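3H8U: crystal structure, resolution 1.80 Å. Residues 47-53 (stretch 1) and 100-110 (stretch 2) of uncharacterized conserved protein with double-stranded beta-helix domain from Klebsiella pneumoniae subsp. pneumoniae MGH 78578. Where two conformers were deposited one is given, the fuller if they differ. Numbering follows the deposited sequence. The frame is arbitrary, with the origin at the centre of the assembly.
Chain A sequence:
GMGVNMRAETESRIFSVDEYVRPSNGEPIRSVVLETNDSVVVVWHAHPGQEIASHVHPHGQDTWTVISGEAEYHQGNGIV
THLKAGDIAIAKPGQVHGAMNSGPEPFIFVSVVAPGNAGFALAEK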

ATOM      1  N   HIS A  47     -14.650  -5.776 -11.426  1.00 27.87           N
ATOM      2  CA  HIS A  47     -15.911  -6.475 -11.225  1.00 28.97           C
ATOM      3  C   HIS A  47     -15.658  -7.982 -11.282  1.00 27.53           C
ATOM      4  O   HIS A  47     -14.672  -8.436 -11.892  1.00 28.00           O
ATOM      5  N   PRO A  48     -16.576  -8.772 -10.697  1.00 26.29           N
ATOM      6  CA  PRO A  48     -16.497 -10.217 -10.855  1.00 25.54           C
ATOM      7  C   PRO A  48     -16.249 -10.675 -12.295  1.00 25.36           C
ATOM      8  O   PRO A  48     -16.953 -10.250 -13.216  1.00 24.51           O
ATOM      9  N   GLY A  49     -15.249 -11.517 -12.467  1.00 25.52           N
ATOM     10  CA  GLY A  49     -14.906 -12.030 -13.793  1.00 26.78           C
ATOM     11  C   GLY A  49     -13.917 -11.167 -14.574  1.00 27.58           C
ATOM     12  O   GLY A  49     -13.353 -11.635 -15.563  1.00 28.82           O
ATOM     13  N   GLN A  50     -13.734  -9.909 -14.165  0.50 27.89           N
ATOM     14  CA  GLN A  50     -12.805  -9.009 -14.846  0.50 27.51           C
ATOM     15  C   GLN A  50     -11.407  -9.368 -14.432  0.50 28.66           C
ATOM     16  O   GLN A  50     -11.201  -9.987 -13.366  0.50 27.17           O
ATOM     17  N   GLU A  51     -10.467  -9.028 -15.313  1.00 28.73           N
ATOM     18  CA  GLU A  51      -9.066  -9.354 -15.103  1.00 30.80           C
ATOM     19  C   GLU A  51      -8.139  -8.149 -15.116  1.00 30.70           C
ATOM     20  O   GLU A  51      -8.340  -7.186 -15.871  1.00 32.23           O
ATOM     21  N   ILE A  52      -7.121  -8.229 -14.276  1.00 31.06           N
ATOM     22  CA  ILE A  52      -5.928  -7.410 -14.399  1.00 31.16           C
ATOM     23  C   ILE A  52      -4.957  -8.223 -15.285  1.00 31.14           C
ATOM     24  O   ILE A  52      -4.513  -9.277 -14.871  1.00 28.69           O
ATOM     25  N   ALA A  53      -4.630  -7.760 -16.485  1.00 30.71           N
ATOM     26  CA  ALA A  53      -3.772  -8.530 -17.381  1.00 30.65           C
ATOM     27  C   ALA A  53      -2.425  -8.834 -16.760  1.00 29.60           C
ATOM     28  O   ALA A  53      -1.851  -8.000 -16.067  1.00 30.54           O
HETATM   29  N   MSE A 100      -7.765 -12.271 -11.557  1.00 30.59           N
HETATM   30  CA  MSE A 100      -9.174 -12.287 -11.940  1.00 31.29           C
HETATM   31  C   MSE A 100     -10.014 -12.197 -10.665  1.00 29.62           C
HETATM   32  O   MSE A 100      -9.754 -12.964  -9.716  1.00 29.77           O
ATOM     33  N   ASN A 101     -10.994 -11.280 -10.648  1.00 28.60           N
ATOM     34  CA  ASN A 101     -11.963 -11.171  -9.538  1.00 27.53           C
ATOM     35  C   ASN A 101     -12.866 -12.416  -9.570  1.00 27.79           C
ATOM     36  O   ASN A 101     -13.729 -12.549 -10.453  1.00 27.37           O
ATOM     37  N   SER A 102     -12.675 -13.310  -8.593  1.00 27.20           N
ATOM     38  CA  SER A 102     -13.456 -14.542  -8.468  1.00 26.70           C
ATOM     39  C   SER A 102     -14.767 -14.348  -7.678  1.00 27.15           C
ATOM     40  O   SER A 102     -15.604 -15.262  -7.621  1.00 25.80           O
ATOM     41  N   GLY A 103     -14.943 -13.170  -7.085  1.00 27.13           N
ATOM     42  CA  GLY A 103     -16.247 -12.753  -6.581  1.00 27.10           C
ATOM     43  C   GLY A 103     -16.512 -13.176  -5.145  1.00 27.00           C
ATOM     44  O   GLY A 103     -15.741 -13.985  -4.597  1.00 26.92           O
ATOM     45  N   PRO A 104     -17.644 -12.733  -4.579  1.00 27.05           N
ATOM     46  CA  PRO A 104     -18.674 -11.906  -5.235  1.00 26.58           C
ATOM     47  C   PRO A 104     -18.464 -10.406  -5.244  1.00 27.10           C
ATOM     48  O   PRO A 104     -19.077  -9.723  -6.066  1.00 27.09           O
ATOM     49  N   GLU A 105     -17.655  -9.888  -4.326  1.00 26.73           N
ATOM     50  CA  GLU A 105     -17.573  -8.461  -4.130  1.00 27.84           C
ATOM     51  C   GLU A 105     -16.683  -7.830  -5.197  1.00 28.62           C
ATOM     52  O   GLU A 105     -15.871  -8.533  -5.807  1.00 27.94           O
ATOM     53  N   PRO A 106     -16.811  -6.491  -5.390  1.00 28.79           N
ATOM     54  CA  PRO A 106     -15.774  -5.818  -6.159  1.00 30.03           C
ATOM     55  C   PRO A 106     -14.394  -6.128  -5.585  1.00 29.90           C
ATOM     56  O   PRO A 106     -14.211  -6.205  -4.347  1.00 30.55           O
ATOM     57  N   PHE A 107     -13.416  -6.266  -6.469  1.00 29.65           N
ATOM     58  CA  PHE A 107     -12.041  -6.490  -6.034  1.00 29.73           C
ATOM     59  C   PHE A 107     -11.293  -5.168  -6.179  1.00 29.70           C
ATOM     60  O   PHE A 107     -11.178  -4.648  -7.287  1.00 30.17           O
ATOM     61  N   ILE A 108     -10.864  -4.593  -5.046  1.00 29.13           N
ATOM     62  CA  ILE A 108     -10.227  -3.289  -5.060  1.00 29.30           C
ATOM     63  C   ILE A 108      -8.902  -3.365  -4.313  1.00 29.17           C
ATOM     64  O   ILE A 108      -8.835  -3.846  -3.174  1.00 28.85           O
ATOM     65  N   PHE A 109      -7.853  -2.865  -4.952  1.00 28.88           N
ATOM     66  CA  PHE A 109      -6.534  -2.859  -4.342  1.00 28.69           C
ATOM     67  C   PHE A 109      -5.740  -1.630  -4.727  1.00 28.33           C
ATOM     68  O   PHE A 109      -6.043  -0.952  -5.700  1.00 27.82           O
ATOM     69  N   VAL A 110      -4.751  -1.366  -3.889  1.00 28.95           N
ATOM     70  CA  VAL A 110      -3.825  -0.285  -4.076  1.00 29.87           C
ATOM     71  C   VAL A 110      -2.527  -0.946  -4.505  1.00 29.53           C
ATOM     72  O   VAL A 110      -1.957  -1.755  -3.774  1.00 29.99           O
TER

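Packing between residues 47-53 and 100-110, followed along the first stretch; together the two bury 453 Å² of surface. His47 opens a type II turn that ends at Gln50 and is closed by the backbone hydrogen bond from Gln50 N to His47 O (2.9 Å). Its side chain (chi1 m) points away from the second stretch, so its contact is made by the backbone: His47 C lies 3.3 Å from Asn101 ND2. The turn is braced from within, because His47 N donates to Gln50 OE1 at 2.8 Å.

Pro48, at the first corner of the turn, directs its CA-to-CB bond sideways, and its C-gamma exo ring rests against the loop that follows Asn101. Pro48 CG comes within 3.3 Å of Pro104 O and 4.5 Å of Gly103 CA, while Pro48 CD is 3.6 Å from Asn101 ND2. Pro48 N is 3.2 Å from Asn101 ND2, but the proline nitrogen has no hydrogen to share and the approach is simple packing.

Gly49 has a positive phi of 89°, and a CB here would be jammed against the carbonyl oxygen of Pro48. Its amide faces the second stretch and gives a nearly straight hydrogen bond, Gly49 N to Asn101 O, 2.7 Å. Gln50 turns its side chain (m, t, chi3 -52°) away, with NE2 satisfied elsewhere in the structure. Its carbonyl faces the other way, accepting Asn101 N at 3.0 Å and a CA-H...O contact from Met100 CA to Gln50 O at 3.4 Å.

Asn101 is the polar hub of the contact. Its side chain (chi1 t, chi2 -8°) points toward the first stretch, yet its hydrogen bonds within these stretches run to the loop residues that follow it: Asn101 ND2 donates to Glu105 O at 2.9 Å, and Asn101 OD1 accepts a weak bond from Gly103 N at 2.7 Å. The amide thus ties up the loop against which Pro48 packs.

Glu51 and Met100, a selenomethionine, form an antiparallel non-hydrogen-bonded pair with CA atoms 4.3 Å apart. Both side chains lie on the same face of the sheet, where the aliphatic part of Glu51 (m, t) meets that of Met100 (chi1 t): Glu51 CG to Met100 CG is 3.5 Å. Met100 CG also lies 3.7 Å from Gly49 O.

Ile52 (m, m) points toward the second stretch and is buried. Its CG1 meets the ring edge of Phe109 (chi1 p), with Ile52 CG1 4.0 Å from Phe109 CE1, an apolar contact in the interior. Ala53 lies beyond reach.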

ATOM      1  CB  HIS A  47     -16.913  -6.133 -12.334  1.00 29.64           C
ATOM      2  CG  HIS A  47     -17.436  -4.736 -12.286  1.00 34.42           C
ATOM      3  ND1 HIS A  47     -18.204  -4.251 -11.238  1.00 40.25           N
ATOM      4  CD2 HIS A  47     -17.360  -3.728 -13.193  1.00 37.28           C
ATOM      5  CE1 HIS A  47     -18.531  -2.991 -11.487  1.00 37.81           C
ATOM      6  NE2 HIS A  47     -18.039  -2.658 -12.669  1.00 37.21           N
ATOM      7  CB  PRO A  48     -17.871 -10.683 -10.368  1.00 25.10           C
ATOM      8  CG  PRO A  48     -18.154  -9.733  -9.276  1.00 25.94           C
ATOM      9  CD  PRO A  48     -17.718  -8.404  -9.848  1.00 25.07           C
ATOM     10  CB  GLN A  50     -13.074  -7.544 -14.520  0.50 27.87           C
ATOM     11  CG  GLN A  50     -14.344  -7.038 -15.120  0.50 26.17           C
ATOM     12  CD  GLN A  50     -14.436  -5.534 -15.125  0.50 25.94           C
ATOM     13  OE1 GLN A  50     -14.263  -4.900 -14.102  0.50 25.66           O
ATOM     14  NE2 GLN A  50     -14.733  -4.954 -16.289  0.50 27.68           N
ATOM     15  CB  GLU A  51      -8.591 -10.335 -16.163  1.00 32.27           C
ATOM     16  CG  GLU A  51      -9.173 -11.685 -16.012  1.00 35.51           C
ATOM     17  CD  GLU A  51      -8.880 -12.583 -17.197  1.00 42.57           C
ATOM     18  OE1 GLU A  51      -7.880 -12.349 -17.924  1.00 41.23           O
ATOM     19  OE2 GLU A  51      -9.694 -13.503 -17.394  1.00 45.35           O
ATOM     20  CB  ILE A  52      -5.306  -7.180 -13.001  1.00 32.31           C
ATOM     21  CG1 ILE A  52      -6.316  -6.560 -12.005  1.00 34.36           C
ATOM     22  CG2 ILE A  52      -4.060  -6.335 -13.097  1.00 33.07           C
ATOM     23  CD1 ILE A  52      -6.769  -5.173 -12.329  1.00 34.64           C
ATOM     24  CB  ALA A  53      -3.552  -7.818 -18.694  1.00 30.57           C
HETATM   25  CB  MSE A 100      -9.547 -13.561 -12.723  1.00 30.49           C
HETATM   26  CG  MSE A 100     -10.904 -13.358 -13.475  1.00 34.15           C
HETATM   27 SE   MSE A 100     -11.921 -14.905 -13.635  0.75 36.75          SE
HETATM   28  CE  MSE A 100     -11.980 -15.260 -11.782  1.00 36.36           C
ATOM     29  CB  ASN A 101     -12.801  -9.890  -9.620  1.00 27.67           C
ATOM     30  CG  ASN A 101     -13.769  -9.774  -8.488  1.00 26.58           C
ATOM     31  OD1 ASN A 101     -13.902 -10.723  -7.730  1.00 27.46           O
ATOM     32  ND2 ASN A 101     -14.434  -8.621  -8.336  1.00 26.03           N
ATOM     33  CB  SER A 102     -12.604 -15.642  -7.819  1.00 27.75           C
ATOM     34  OG  SER A 102     -11.936 -15.135  -6.672  1.00 29.94           O
ATOM     35  CB  PRO A 104     -19.931 -12.228  -4.440  1.00 26.99           C
ATOM     36  CG  PRO A 104     -19.473 -12.690  -3.137  1.00 27.78           C
ATOM     37  CD  PRO A 104     -18.104 -13.220  -3.263  1.00 26.97           C
ATOM     38  CB  GLU A 105     -17.009  -8.159  -2.744  1.00 27.46           C
ATOM     39  CG  GLU A 105     -17.921  -8.617  -1.635  1.00 31.40           C
ATOM     40  CD  GLU A 105     -17.486  -8.162  -0.256  1.00 36.86           C
ATOM     41  OE1 GLU A 105     -16.651  -7.245  -0.124  1.00 39.56           O
ATOM     42  OE2 GLU A 105     -18.034  -8.717   0.713  1.00 42.90           O
ATOM     43  CB  PRO A 106     -16.094  -4.323  -6.002  1.00 29.83           C
ATOM     44  CG  PRO A 106     -17.102  -4.264  -4.863  1.00 30.44           C
ATOM     45  CD  PRO A 106     -17.837  -5.552  -4.905  1.00 29.29           C
ATOM     46  CB  PHE A 107     -11.429  -7.598  -6.891  1.00 30.77           C
ATOM     47  CG  PHE A 107      -9.954  -7.815  -6.678  1.00 31.15           C
ATOM     48  CD1 PHE A 107      -9.456  -8.128  -5.421  1.00 31.57           C
ATOM     49  CD2 PHE A 107      -9.068  -7.773  -7.748  1.00 29.95           C
ATOM     50  CE1 PHE A 107      -8.080  -8.368  -5.224  1.00 30.58           C
ATOM     51  CE2 PHE A 107      -7.679  -8.030  -7.545  1.00 28.64           C
ATOM     52  CZ  PHE A 107      -7.205  -8.307  -6.274  1.00 30.03           C
ATOM     53  CB  ILE A 108     -11.172  -2.201  -4.439  1.00 28.93           C
ATOM     54  CG1 ILE A 108     -12.475  -2.096  -5.223  1.00 28.65           C
ATOM     55  CG2 ILE A 108     -10.484  -0.836  -4.394  1.00 28.13           C
ATOM     56  CD1 ILE A 108     -13.534  -1.243  -4.581  1.00 29.92           C
ATOM     57  CB  PHE A 109      -5.738  -4.141  -4.655  1.00 28.55           C
ATOM     58  CG  PHE A 109      -5.392  -4.316  -6.082  1.00 28.57           C
ATOM     59  CD1 PHE A 109      -6.320  -4.859  -6.970  1.00 30.82           C
ATOM     60  CD2 PHE A 109      -4.145  -3.970  -6.556  1.00 30.27           C
ATOM     61  CE1 PHE A 109      -6.006  -5.052  -8.293  1.00 30.32           C
ATOM     62  CE2 PHE A 109      -3.821  -4.145  -7.901  1.00 30.46           C
ATOM     63  CZ  PHE A 109      -4.754  -4.717  -8.764  1.00 29.94           C
ATOM     64  CB  VAL A 110      -3.615   0.499  -2.783  1.00 30.06           C
ATOM     65  CG1 VAL A 110      -2.454   1.555  -2.972  1.00 31.36           C
ATOM     66  CG2 VAL A 110      -4.922   1.155  -2.349  1.00 28.36           C
TER